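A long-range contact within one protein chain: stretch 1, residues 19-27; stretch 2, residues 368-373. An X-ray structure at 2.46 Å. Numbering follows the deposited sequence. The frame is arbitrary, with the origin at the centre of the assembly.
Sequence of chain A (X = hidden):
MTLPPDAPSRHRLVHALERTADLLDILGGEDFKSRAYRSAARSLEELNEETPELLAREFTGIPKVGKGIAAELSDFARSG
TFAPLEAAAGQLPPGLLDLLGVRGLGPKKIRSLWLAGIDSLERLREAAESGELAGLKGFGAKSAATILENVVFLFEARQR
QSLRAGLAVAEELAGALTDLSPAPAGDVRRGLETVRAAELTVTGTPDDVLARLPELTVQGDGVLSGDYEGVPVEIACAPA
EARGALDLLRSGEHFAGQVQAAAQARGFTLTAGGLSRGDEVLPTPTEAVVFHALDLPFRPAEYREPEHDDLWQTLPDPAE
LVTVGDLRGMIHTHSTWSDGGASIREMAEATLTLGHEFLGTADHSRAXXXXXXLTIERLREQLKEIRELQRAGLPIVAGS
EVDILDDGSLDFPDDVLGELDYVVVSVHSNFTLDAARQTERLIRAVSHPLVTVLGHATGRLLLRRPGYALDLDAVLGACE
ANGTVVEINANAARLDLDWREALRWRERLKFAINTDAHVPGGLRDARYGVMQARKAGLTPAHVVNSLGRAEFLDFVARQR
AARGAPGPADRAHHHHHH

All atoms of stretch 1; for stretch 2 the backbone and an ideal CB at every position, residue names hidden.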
ATOM      1  N   ARG A  19     -24.714   0.247 -11.333  1.00 53.85           N
ATOM      2  CA  ARG A  19     -23.278   0.218 -11.072  1.00 47.00           C
ATOM      3  C   ARG A  19     -22.972  -0.451  -9.732  1.00 46.20           C
ATOM      4  O   ARG A  19     -21.868  -0.952  -9.522  1.00 54.29           O
ATOM      5  CB  ARG A  19     -22.682   1.629 -11.116  1.00 51.39           C
ATOM      6  CG  ARG A  19     -21.158   1.651 -11.207  1.00 49.48           C
ATOM      7  CD  ARG A  19     -20.615   3.064 -11.372  1.00 67.04           C
ATOM      8  NE  ARG A  19     -21.137   3.733 -12.564  1.00 96.72           N
ATOM      9  CZ  ARG A  19     -21.968   4.773 -12.542  1.00 89.28           C
ATOM     10  NH1 ARG A  19     -22.376   5.279 -11.384  1.00 69.30           N
ATOM     11  NH2 ARG A  19     -22.386   5.313 -13.680  1.00 62.87           N
ATOM     12  N   THR A  20     -23.957  -0.459  -8.836  1.00 37.43           N
ATOM     13  CA  THR A  20     -23.817  -1.084  -7.522  1.00 30.13           C
ATOM     14  C   THR A  20     -23.920  -2.607  -7.599  1.00 41.50           C
ATOM     15  O   THR A  20     -23.243  -3.324  -6.860  1.00 52.74           O
ATOM     16  CB  THR A  20     -24.879  -0.572  -6.529  1.00 40.62           C
ATOM     17  OG1 THR A  20     -24.982   0.855  -6.619  1.00 37.01           O
ATOM     18  CG2 THR A  20     -24.511  -0.970  -5.104  1.00 43.44           C
ATOM     19  N   ALA A  21     -24.778  -3.098  -8.486  1.00 41.17           N
ATOM     20  CA  ALA A  21     -24.919  -4.534  -8.678  1.00 49.76           C
ATOM     21  C   ALA A  21     -23.665  -5.083  -9.341  1.00 44.57           C
ATOM     22  O   ALA A  21     -23.213  -6.175  -9.014  1.00 50.95           O
ATOM     23  CB  ALA A  21     -26.158  -4.852  -9.515  1.00 48.57           C
ATOM     24  N   ASP A  22     -23.108  -4.313 -10.274  1.00 45.67           N
ATOM     25  CA  ASP A  22     -21.873  -4.693 -10.953  1.00 46.94           C
ATOM     26  C   ASP A  22     -20.712  -4.795  -9.968  1.00 44.39           C
ATOM     27  O   ASP A  22     -19.887  -5.705 -10.061  1.00 43.46           O
ATOM     28  CB  ASP A  22     -21.538  -3.696 -12.067  1.00 46.06           C
ATOM     29  CG  ASP A  22     -22.366  -3.920 -13.325  1.00 73.96           C
ATOM     30  OD1 ASP A  22     -22.690  -5.087 -13.634  1.00 66.07           O
ATOM     31  OD2 ASP A  22     -22.685  -2.923 -14.012  1.00 79.51           O
ATOM     32  N   LEU A  23     -20.659  -3.856  -9.024  1.00 49.59           N
ATOM     33  CA  LEU A  23     -19.636  -3.849  -7.979  1.00 46.15           C
ATOM     34  C   LEU A  23     -19.769  -5.046  -7.030  1.00 45.56           C
ATOM     35  O   LEU A  23     -18.768  -5.654  -6.646  1.00 55.44           O
ATOM     36  CB  LEU A  23     -19.679  -2.536  -7.191  1.00 29.78           C
ATOM     37  CG  LEU A  23     -18.955  -1.339  -7.810  1.00 46.32           C
ATOM     38  CD1 LEU A  23     -19.263  -0.055  -7.054  1.00 36.49           C
ATOM     39  CD2 LEU A  23     -17.463  -1.595  -7.829  1.00 51.38           C
ATOM     40  N   LEU A  24     -21.004  -5.372  -6.655  1.00 47.33           N
ATOM     41  CA  LEU A  24     -21.274  -6.541  -5.819  1.00 46.01           C
ATOM     42  C   LEU A  24     -20.997  -7.835  -6.582  1.00 47.45           C
ATOM     43  O   LEU A  24     -20.561  -8.829  -6.001  1.00 52.51           O
ATOM     44  CB  LEU A  24     -22.715  -6.516  -5.305  1.00 28.03           C
ATOM     45  CG  LEU A  24     -23.041  -5.349  -4.369  1.00 41.95           C
ATOM     46  CD1 LEU A  24     -24.541  -5.080  -4.297  1.00 45.13           C
ATOM     47  CD2 LEU A  24     -22.466  -5.599  -2.984  1.00 37.30           C
ATOM     48  N   ASP A  25     -21.249  -7.810  -7.888  1.00 58.41           N
ATOM     49  CA  ASP A  25     -20.931  -8.935  -8.763  1.00 59.31           C
ATOM     50  C   ASP A  25     -19.438  -9.252  -8.754  1.00 50.92           C
ATOM     51  O   ASP A  25     -19.044 -10.417  -8.758  1.00 48.77           O
ATOM     52  CB  ASP A  25     -21.375  -8.645 -10.200  1.00 51.42           C
ATOM     53  CG  ASP A  25     -22.876  -8.750 -10.382  1.00 77.35           C
ATOM     54  OD1 ASP A  25     -23.524  -9.475  -9.595  1.00 77.27           O
ATOM     55  OD2 ASP A  25     -23.405  -8.109 -11.318  1.00 82.99           O
ATOM     56  N   ILE A  26     -18.612  -8.208  -8.752  1.00 45.58           N
ATOM     57  CA  ILE A  26     -17.162  -8.377  -8.824  1.00 42.96           C
ATOM     58  C   ILE A  26     -16.617  -9.374  -7.798  1.00 41.25           C
ATOM     59  O   ILE A  26     -15.807 -10.235  -8.137  1.00 38.96           O
ATOM     60  CB  ILE A  26     -16.429  -7.030  -8.681  1.00 51.43           C
ATOM     61  CG1 ILE A  26     -16.541  -6.229  -9.980  1.00 40.06           C
ATOM     62  CG2 ILE A  26     -14.964  -7.249  -8.311  1.00 50.55           C
ATOM     63  CD1 ILE A  26     -15.822  -4.898  -9.939  1.00 41.87           C
ATOM     64  N   LEU A  27     -17.070  -9.261  -6.553  1.00 48.02           N
ATOM     65  CA  LEU A  27     -16.573 -10.121  -5.481  1.00 42.36           C
ATOM     66  C   LEU A  27     -17.520 -11.279  -5.192  1.00 52.46           C
ATOM     67  O   LEU A  27     -17.089 -12.426  -5.072  1.00 57.12           O
ATOM     68  CB  LEU A  27     -16.332  -9.308  -4.207  1.00 34.46           C
ATOM     69  CG  LEU A  27     -15.593  -7.976  -4.390  1.00 40.87           C
ATOM     70  CD1 LEU A  27     -15.521  -7.225  -3.076  1.00 43.06           C
ATOM     71  CD2 LEU A  27     -14.197  -8.185  -4.963  1.00 35.87           C
ATOM     72  N   UNK A 368     -18.652  -4.724   6.372  1.00 32.56           N
ATOM     73  CA  UNK A 368     -18.072  -4.483   5.056  1.00 36.58           C
ATOM     74  C   UNK A 368     -18.856  -5.258   4.005  1.00 29.37           C
ATOM     75  O   UNK A 368     -18.413  -6.301   3.530  1.00 27.78           O
ATOM     76  CB  UNK A 368     -16.594  -4.879   5.029  1.00 36.58           C
ATOM     77  N   UNK A 369     -20.021  -4.728   3.645  1.00 37.04           N
ATOM     78  CA  UNK A 369     -20.953  -5.408   2.753  1.00 39.24           C
ATOM     79  C   UNK A 369     -20.454  -5.514   1.311  1.00 38.17           C
ATOM     80  O   UNK A 369     -20.626  -6.547   0.663  1.00 39.77           O
ATOM     81  CB  UNK A 369     -22.298  -4.679   2.771  1.00 39.24           C
ATOM     82  N   UNK A 370     -19.841  -4.447   0.812  1.00 37.62           N
ATOM     83  CA  UNK A 370     -19.397  -4.413  -0.576  1.00 34.70           C
ATOM     84  C   UNK A 370     -18.053  -5.098  -0.761  1.00 33.11           C
ATOM     85  O   UNK A 370     -17.537  -5.176  -1.873  1.00 49.34           O
ATOM     86  CB  UNK A 370     -19.313  -2.966  -1.067  1.00 34.70           C
ATOM     87  N   UNK A 371     -17.496  -5.604   0.335  1.00 36.46           N
ATOM     88  CA  UNK A 371     -16.232  -6.330   0.289  1.00 21.86           C
ATOM     89  C   UNK A 371     -16.425  -7.791   0.692  1.00 33.76           C
ATOM     90  O   UNK A 371     -15.466  -8.483   1.033  1.00 28.62           O
ATOM     91  CB  UNK A 371     -15.202  -5.662   1.201  1.00 21.86           C
ATOM     92  N   UNK A 372     -17.675  -8.248   0.657  1.00 36.01           N
ATOM     93  CA  UNK A 372     -18.008  -9.637   0.950  1.00 24.88           C
ATOM     94  C   UNK A 372     -17.595 -10.061   2.356  1.00 24.38           C
ATOM     95  O   UNK A 372     -17.032 -11.138   2.552  1.00 26.91           O
ATOM     96  CB  UNK A 372     -17.344 -10.556  -0.078  1.00 24.88           C
ATOM     97  N   UNK A 373     -17.880  -9.206   3.332  1.00 22.41           N
ATOM     98  CA  UNK A 373     -17.527  -9.471   4.713  1.00 21.90           C
ATOM     99  C   UNK A 373     -18.184 -10.728   5.251  1.00 28.49           C
ATOM    100  O   UNK A 373     -19.226 -11.151   4.767  1.00 29.22           O
ATOM    101  CB  UNK A 373     -17.909  -8.275   5.587  1.00 21.90           C
TER

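Stretch 1 is a helix through most of its length, and what it offers the other segment is apolar: the methyls of T20, L24 and L27. No charged group of stretch 1 comes near, so the visible half of the contact asks for bulk and hydrocarbon rather than for a polar partner.

Position 368 has phi/psi of -72/78, and no atom of stretch 1 lies within 5.5 Å of its ideal CB. Many residues would fit. The deposited residue is A368; its O accepts a hydrogen bond from the N of position 373 at 3.0 Å, closing a compact turn.

At position 369 the CB points sideways, again with nothing of stretch 1 within 5.5 Å. A short side chain would miss stretch 1, whereas a long or aromatic one could bring its end near L24. The residue is Y369, with chi1 in the t well, and its ring reaches the leucine obliquely: CE2 of Y369 lies 3.6 Å from CD2 of L24.

The CA of position 370 lies 6.0 Å from the CA of L24, the closest CA of stretch 1. Its ideal CB points sideways but is 4.5 Å from L24 CD2, and the T20 methyl lies farther along. Leucine, methionine or an aromatic would suit; a flat, long side chain could touch both. Y370 does so with chi1 near -61° (m). Its CD2 packs 3.4 Å from CD2 of L24, and its CE2 meets CG2 of T20 at 3.5 Å, so neighbouring ring atoms touch two residues one helical turn apart. The backbone takes part too, as Y370 O lies 3.1 Å from CD1 of L27, a tight contact with a methyl and not a hydrogen bond.

At position 371 the CB points away from stretch 1, although it is 4.6 Å from L27 CD1. Stretch 1 places little restriction on the side chain, so many types would suit, alanine among them. A371 meets L27 through its backbone, CA of A371 to CD1 of L27 at 3.6 Å.

Position 372 has a positive phi, with phi/psi of 60/45, a left-handed conformation that favours glycine, asparagine or aspartate. The CB points toward stretch 1, near L27. N372 fits the backbone and lays its CB 4.4 Å from CB of L27, while its ND2 is hydrogen-bonded elsewhere in the structure.

Position 373 is out of reach of stretch 1, but an ideal CB would lie 2.9 Å from A368 O, a clash within the turn itself. Glycine avoids it, and G373 is the residue found.

Stretch 2 368-373: AYYANG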
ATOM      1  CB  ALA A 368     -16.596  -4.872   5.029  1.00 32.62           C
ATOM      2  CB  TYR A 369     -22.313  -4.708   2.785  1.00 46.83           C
ATOM      3  CG  TYR A 369     -23.378  -5.438   2.008  1.00 51.80           C
ATOM      4  CD1 TYR A 369     -24.205  -6.362   2.630  1.00 64.03           C
ATOM      5  CD2 TYR A 369     -23.551  -5.212   0.650  1.00 59.10           C
ATOM      6  CE1 TYR A 369     -25.179  -7.038   1.922  1.00 77.10           C
ATOM      7  CE2 TYR A 369     -24.522  -5.884  -0.069  1.00 74.08           C
ATOM      8  CZ  TYR A 369     -25.333  -6.794   0.575  1.00 80.35           C
ATOM      9  OH  TYR A 369     -26.298  -7.470  -0.130  1.00 76.08           O
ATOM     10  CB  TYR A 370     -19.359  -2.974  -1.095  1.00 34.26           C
ATOM     11  CG  TYR A 370     -20.716  -2.310  -1.073  1.00 40.44           C
ATOM     12  CD1 TYR A 370     -21.115  -1.540   0.012  1.00 43.78           C
ATOM     13  CD2 TYR A 370     -21.610  -2.477  -2.122  1.00 45.46           C
ATOM     14  CE1 TYR A 370     -22.363  -0.942   0.045  1.00 51.46           C
ATOM     15  CE2 TYR A 370     -22.860  -1.882  -2.100  1.00 50.09           C
ATOM     16  CZ  TYR A 370     -23.231  -1.115  -1.013  1.00 60.87           C
ATOM     17  OH  TYR A 370     -24.471  -0.522  -0.981  1.00 61.13           O
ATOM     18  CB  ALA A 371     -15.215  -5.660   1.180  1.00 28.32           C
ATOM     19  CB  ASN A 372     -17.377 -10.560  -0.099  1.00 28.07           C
ATOM     20  CG  ASN A 372     -17.957 -11.963  -0.075  1.00 36.18           C
ATOM     21  OD1 ASN A 372     -19.153 -12.157   0.150  1.00 37.90           O
ATOM     22  ND2 ASN A 372     -17.105 -12.954  -0.317  1.00 39.59           N
TER
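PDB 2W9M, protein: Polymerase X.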